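Local coordinates for YfkN protein (Bacillus subtilis subsp. subtilis, PDB 3GVE), which belongs to the calcineurin-like phosphoesterase family and carries a two-metal site, occupied in this model by a manganese(II) and a magnesium ion, at residues A[126-131]-A[145-150]; A[133-138]-A[188-193]. All coordinates share one frame; numbering follows the deposited sequence.

Overall arrangement
Both contacts branch from one run of chain: 126-131 and 133-138 follow each other closely in sequence, and the two pairs cross along the chain, both of these segments preceding 145-150 and 188-193. Interaction 1 lies nearer the centre of the chain, about 12 Å from it, and joins the strand 129-130 to the strand 146-154 through prolines and valines, with a CA-H...O contact at one end. Interaction 2, about 19 Å out, is a short antiparallel ladder that joins the strand 134-135 to the strand 188-189 and is rich in hydrogen bonds, with a polar cluster of Lys-135, Gln-190 and Glu-198 added. Each is partly buried. Asn-131 in the first is hydrogen-bonded to Asn-133 and Val-134 in the second.

Interaction 1: A[126-131]-A[145-150]; sequences DFPIVN and PYVINE
Pro-128 and Val-130 turn their side chains onto Val-147, which points back at them, forming a small apolar patch between two backbones that run 150° apart, nearly antiparallel. Val-147 was modelled in two conformers, and its contacts hold for one of them. In that conformer its two methyls divide the work. CG2 of Val-147 lies 3.5 Å from CG of Pro-128, while CG1 of Val-147 rests against CB of Pro-128 at 3.6 Å. CG1 of Val-147 also reaches CG1 of Val-130, at 3.8 Å. CB of the proline touches both methyls, CG only CG2, and the two side chains cross obliquely.

In Val-130, chi1 of -67° sets CG1 anti to the carbonyl carbon and beside the backbone N, where it meets not only Val-147 but also CA of Tyr-146, 3.8 Å away. The CB of Val-130 sits 4.0 Å from the carbonyl O of Pro-145, a buried acceptor with no polar partner anywhere in the model. Closer to the end of the contact the chains meet through backbone atoms: CA of Pro-145 directs its hydrogen almost straight at O of Asn-131, with a CA to O distance of 3.3 Å and an angle of 170° at the hydrogen. Asn-131 points its CB away from 145-150, and its OD1 accepts the N-H of Val-134.

Each side is held within its own sheet: Pro-128 and Val-130 by backbone hydrogen bonds with Gly-104, Val-147 by one with Tyr-167 of strand 160-170. The contact therefore brings the short parallel pair 104-105/129-130 against strand 146-154 of the large mixed sheet, side chains of one sheet facing those of the other, as in the beta sandwich flanked by helices of calcineurin-like phosphoesterases.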
loop_
_atom_site.group_PDB
_atom_site.type_symbol
_atom_site.label_atom_id
_atom_site.label_comp_id
_atom_site.label_asym_id
_atom_site.label_seq_id
_atom_site.Cartn_x
_atom_site.Cartn_y
_atom_site.Cartn_z
ATOM N N ASP A 126 -6.126 -14.678 23.464
ATOM C CA ASP A 126 -5.850 -15.069 24.834
ATOM C C ASP A 126 -5.665 -13.828 25.675
ATOM O O ASP A 126 -5.728 -13.892 26.857
ATOM C CB ASP A 126 -4.568 -15.899 24.908
ATOM C CG ASP A 126 -4.710 -17.260 24.331
ATOM O OD1 ASP A 126 -5.790 -17.752 24.176
ATOM O OD2 ASP A 126 -3.632 -17.805 24.036
ATOM N N PHE A 127 -5.398 -12.713 25.016
ATOM C CA PHE A 127 -5.083 -11.454 25.668
ATOM C C PHE A 127 -6.217 -10.464 25.428
ATOM O O PHE A 127 -6.960 -10.601 24.495
ATOM C CB PHE A 127 -3.770 -10.895 25.106
ATOM C CG PHE A 127 -3.741 -10.832 23.600
ATOM C CD1 PHE A 127 -4.130 -9.688 22.949
ATOM C CD2 PHE A 127 -3.375 -11.933 22.844
ATOM C CE1 PHE A 127 -4.127 -9.631 21.572
ATOM C CE2 PHE A 127 -3.376 -11.893 21.468
ATOM C CZ PHE A 127 -3.735 -10.748 20.816
ATOM N N PRO A 128 -6.302 -9.455 26.277
ATOM C CA PRO A 128 -7.338 -8.430 26.118
ATOM C C PRO A 128 -7.078 -7.526 24.912
ATOM O O PRO A 128 -5.958 -7.110 24.679
ATOM C CB PRO A 128 -7.208 -7.600 27.401
ATOM C CG PRO A 128 -5.801 -7.849 27.879
ATOM C CD PRO A 128 -5.522 -9.269 27.508
ATOM N N ILE A 129 -8.139 -7.233 24.180
ATOM C CA ILE A 129 -8.128 -6.255 23.095
ATOM C C ILE A 129 -9.044 -5.126 23.558
ATOM O O ILE A 129 -10.220 -5.324 23.774
ATOM C CB ILE A 129 -8.565 -6.908 21.774
ATOM C CG1 ILE A 129 -7.495 -7.924 21.358
ATOM C CG2 ILE A 129 -8.732 -5.866 20.697
ATOM C CD1 ILE A 129 -7.869 -8.790 20.145
ATOM N N VAL A 130 -8.471 -3.957 23.759
ATOM C CA VAL A 130 -9.176 -2.878 24.426
ATOM C C VAL A 130 -9.461 -1.728 23.473
ATOM O O VAL A 130 -8.714 -1.477 22.540
ATOM C CB VAL A 130 -8.382 -2.361 25.673
ATOM C CG1 VAL A 130 -8.348 -3.460 26.763
ATOM C CG2 VAL A 130 -6.953 -1.937 25.292
ATOM N N ASN A 131 -10.546 -1.024 23.743
ATOM C CA ASN A 131 -10.863 0.224 23.071
ATOM C C ASN A 131 -11.850 1.018 23.926
ATOM O O ASN A 131 -12.853 0.455 24.337
ATOM C CB ASN A 131 -11.449 -0.013 21.683
ATOM C CG ASN A 131 -12.027 1.260 21.105
ATOM O OD1 ASN A 131 -13.173 1.586 21.363
ATOM N ND2 ASN A 131 -11.218 2.017 20.387
ATOM N N PRO A 145 -13.151 -1.478 27.679
ATOM C CA PRO A 145 -12.507 -0.163 27.591
ATOM C C PRO A 145 -11.063 -0.124 28.051
ATOM O O PRO A 145 -10.263 0.691 27.479
ATOM C CB PRO A 145 -13.404 0.758 28.412
ATOM C CG PRO A 145 -13.948 -0.159 29.455
ATOM C CD PRO A 145 -14.217 -1.506 28.708
ATOM N N TYR A 146 -10.708 -0.974 28.986
ATOM C CA TYR A 146 -9.363 -1.035 29.514
ATOM C C TYR A 146 -9.304 -2.329 30.304
ATOM O O TYR A 146 -10.342 -2.915 30.560
ATOM C CB TYR A 146 -9.064 0.178 30.410
ATOM C CG TYR A 146 -9.850 0.186 31.706
ATOM C CD1 TYR A 146 -9.412 -0.528 32.803
ATOM C CD2 TYR A 146 -11.032 0.900 31.827
ATOM C CE1 TYR A 146 -10.127 -0.539 33.997
ATOM C CE2 TYR A 146 -11.751 0.892 33.022
ATOM C CZ TYR A 146 -11.286 0.170 34.093
ATOM O OH TYR A 146 -11.995 0.152 35.277
ATOM N N VAL A 147 -8.073 -2.700 30.644
ATOM C CA VAL A 147 -7.855 -3.875 31.553
ATOM C C VAL A 147 -6.722 -3.487 32.446
ATOM O O VAL A 147 -5.840 -2.698 32.064
ATOM C CB VAL A 147 -7.592 -5.169 30.762
ATOM C CG1 VAL A 147 -8.770 -5.558 29.912
ATOM C CG2 VAL A 147 -6.319 -5.082 30.027
ATOM N N ILE A 148 -6.739 -4.024 33.598
ATOM C CA ILE A 148 -5.660 -3.913 34.576
ATOM C C ILE A 148 -5.228 -5.301 35.037
ATOM O O ILE A 148 -6.050 -6.088 35.453
ATOM C CB ILE A 148 -6.096 -3.061 35.795
ATOM C CG1 ILE A 148 -6.483 -1.661 35.351
ATOM C CG2 ILE A 148 -4.990 -2.973 36.820
ATOM C CD1 ILE A 148 -7.255 -0.891 36.409
ATOM N N ASN A 149 -3.935 -5.581 34.933
ATOM C CA ASN A 149 -3.352 -6.858 35.334
ATOM C C ASN A 149 -2.316 -6.600 36.404
ATOM O O ASN A 149 -1.454 -5.761 36.241
ATOM C CB ASN A 149 -2.647 -7.543 34.164
ATOM C CG ASN A 149 -3.550 -7.816 33.014
ATOM O OD1 ASN A 149 -4.688 -8.177 33.197
ATOM N ND2 ASN A 149 -3.037 -7.640 31.807
ATOM N N GLU A 150 -2.420 -7.323 37.507
ATOM C CA GLU A 150 -1.405 -7.244 38.532
ATOM C C GLU A 150 -0.247 -8.144 38.117
ATOM O O GLU A 150 -0.403 -9.340 37.978
ATOM C CB GLU A 150 -1.952 -7.660 39.891
ATOM C CG GLU A 150 -0.939 -7.444 41.004
ATOM C CD GLU A 150 -1.504 -7.749 42.373
ATOM O OE1 GLU A 150 -1.524 -6.841 43.210
ATOM O OE2 GLU A 150 -1.910 -8.897 42.594
#

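Interaction 2: A[133-138]-A[188-193]; sequences NVKTTS and QVQDIV
Strands 134-135 and 188-189 run antiparallel, with Lys-135 and Gln-188 as the hydrogen-bonded pair (Lys-135 N to Gln-188 O 2.8 Å, Gln-188 N to Lys-135 O 2.9 Å) and Val-134 and Val-189 as the non-hydrogen-bonded pair. Past the valines, Gln-190 N donates to Asn-133 O at 2.9 Å. Asn-133 then adds a side-chain bond: chi1 of 69° places CG between its backbone N and carbonyl carbon, and ND2 donates to Gln-190 O at 3.0 Å. That acceptor lies close to the amide plane, and the C=O...N angle is 168°. ND2 of Asn-133 also packs 3.4 Å from CG1 of Val-189 and gives a further bond to Val-171 O, while OD1 receives ND2 of Asn-131.

On the face opposite the valines, Lys-135 extends its chain and brings NZ to OE1 of Gln-190, a weak bond of 3.0 Å. Glu-198 ties the pair together, its OE2 in a salt bridge with NZ and its OE1 accepting from Gln-190 NE2.

CG2 of Val-134 meets CG2 of Val-189 at 4.2 Å, on the face where Ile-175 of helix 175-178 touches both valines. Asp-191 is the N-cap of helix 192-205, its OD2 accepting the N-H of Glu-194, and Ile-192 in the first turn packs on Leu-235 of helix 232-238. Strand 188-189 thus runs through Gln-190 and Asp-191 into helix 192-205, with helix 175-178 against the valine face.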
loop_
_atom_site.group_PDB
_atom_site.type_symbol
_atom_site.label_atom_id
_atom_site.label_comp_id
_atom_site.label_asym_id
_atom_site.label_seq_id
_atom_site.Cartn_x
_atom_site.Cartn_y
_atom_site.Cartn_z
ATOM N N ASN A 133 -13.035 4.363 23.165
ATOM C CA ASN A 133 -13.798 5.450 22.538
ATOM C C ASN A 133 -14.940 5.071 21.591
ATOM O O ASN A 133 -15.798 5.886 21.321
ATOM C CB ASN A 133 -12.869 6.551 21.959
ATOM C CG ASN A 133 -12.041 6.105 20.736
ATOM O OD1 ASN A 133 -11.612 4.967 20.626
ATOM N ND2 ASN A 133 -11.789 7.049 19.835
ATOM N N VAL A 134 -14.973 3.837 21.110
ATOM C CA VAL A 134 -16.115 3.389 20.322
ATOM C C VAL A 134 -17.256 2.988 21.252
ATOM O O VAL A 134 -17.073 2.191 22.139
ATOM C CB VAL A 134 -15.763 2.212 19.378
ATOM C CG1 VAL A 134 -16.983 1.839 18.505
ATOM C CG2 VAL A 134 -14.575 2.587 18.495
ATOM N N LYS A 135 -18.425 3.576 21.023
ATOM C CA LYS A 135 -19.579 3.353 21.884
ATOM C C LYS A 135 -20.815 2.894 21.099
ATOM O O LYS A 135 -20.904 3.075 19.905
ATOM C CB LYS A 135 -19.859 4.623 22.696
ATOM C CG LYS A 135 -18.744 4.903 23.712
ATOM C CD LYS A 135 -18.993 6.173 24.517
ATOM C CE LYS A 135 -17.858 6.477 25.460
ATOM N NZ LYS A 135 -18.170 7.658 26.286
ATOM N N THR A 136 -21.758 2.271 21.805
ATOM C CA THR A 136 -23.045 1.951 21.209
ATOM C C THR A 136 -23.775 3.286 21.003
ATOM O O THR A 136 -23.357 4.304 21.522
ATOM C CB THR A 136 -23.894 1.038 22.114
ATOM O OG1 THR A 136 -24.237 1.747 23.298
ATOM C CG2 THR A 136 -23.142 -0.256 22.497
ATOM N N THR A 137 -24.861 3.243 20.241
ATOM C CA THR A 137 -25.620 4.473 19.974
ATOM C C THR A 137 -26.209 5.063 21.251
ATOM O O THR A 137 -26.477 6.246 21.306
ATOM C CB THR A 137 -26.707 4.285 18.896
ATOM O OG1 THR A 137 -27.625 3.271 19.301
ATOM C CG2 THR A 137 -26.100 3.921 17.558
ATOM N N SER A 138 -26.357 4.254 22.287
ATOM C CA SER A 138 -26.857 4.746 23.564
ATOM C C SER A 138 -25.756 5.190 24.528
ATOM O O SER A 138 -26.025 5.665 25.601
ATOM C CB SER A 138 -27.752 3.692 24.223
ATOM O OG SER A 138 -26.981 2.667 24.801
ATOM N N GLN A 188 -21.012 4.884 17.662
ATOM C CA GLN A 188 -20.497 6.269 17.549
ATOM C C GLN A 188 -19.092 6.305 18.155
ATOM O O GLN A 188 -18.674 5.340 18.844
ATOM C CB GLN A 188 -21.338 7.261 18.345
ATOM C CG GLN A 188 -21.186 7.094 19.815
ATOM C CD GLN A 188 -22.196 7.838 20.660
ATOM O OE1 GLN A 188 -23.165 7.260 21.128
ATOM N NE2 GLN A 188 -21.944 9.129 20.911
ATOM N N VAL A 189 -18.318 7.340 17.871
ATOM C CA VAL A 189 -16.957 7.373 18.375
ATOM C C VAL A 189 -16.617 8.680 19.068
ATOM O O VAL A 189 -16.676 9.744 18.475
ATOM C CB VAL A 189 -15.911 7.114 17.255
ATOM C CG1 VAL A 189 -14.510 7.033 17.838
ATOM C CG2 VAL A 189 -16.237 5.857 16.476
ATOM N N GLN A 190 -16.250 8.559 20.330
ATOM C CA GLN A 190 -15.886 9.671 21.164
ATOM C C GLN A 190 -14.483 10.164 20.806
ATOM O O GLN A 190 -13.600 9.383 20.447
ATOM C CB GLN A 190 -15.960 9.218 22.621
ATOM C CG GLN A 190 -15.635 10.271 23.663
ATOM C CD GLN A 190 -15.668 9.715 25.071
ATOM O OE1 GLN A 190 -15.469 8.531 25.284
ATOM N NE2 GLN A 190 -15.897 10.588 26.043
ATOM N N ASP A 191 -14.306 11.474 20.903
ATOM C CA ASP A 191 -13.001 12.099 20.742
ATOM C C ASP A 191 -11.962 11.355 21.572
ATOM O O ASP A 191 -12.208 10.983 22.700
ATOM C CB ASP A 191 -13.059 13.566 21.191
ATOM C CG ASP A 191 -11.684 14.199 21.308
ATOM O OD1 ASP A 191 -11.087 14.431 20.262
ATOM O OD2 ASP A 191 -11.221 14.439 22.425
ATOM N N ILE A 192 -10.783 11.176 20.982
ATOM C CA ILE A 192 -9.703 10.455 21.641
ATOM C C ILE A 192 -9.319 11.019 23.022
ATOM O O ILE A 192 -9.349 10.287 23.997
ATOM C CB ILE A 192 -8.485 10.313 20.708
ATOM C CG1 ILE A 192 -8.848 9.373 19.562
ATOM C CG2 ILE A 192 -7.267 9.782 21.475
ATOM C CD1 ILE A 192 -7.836 9.366 18.431
ATOM N N VAL A 193 -8.976 12.314 23.103
ATOM C CA VAL A 193 -8.610 12.929 24.390
ATOM C C VAL A 193 -9.741 12.851 25.419
ATOM O O VAL A 193 -9.524 12.546 26.590
ATOM C CB VAL A 193 -8.110 14.374 24.155
ATOM C CG1 VAL A 193 -8.033 15.196 25.423
ATOM C CG2 VAL A 193 -6.793 14.392 23.367
#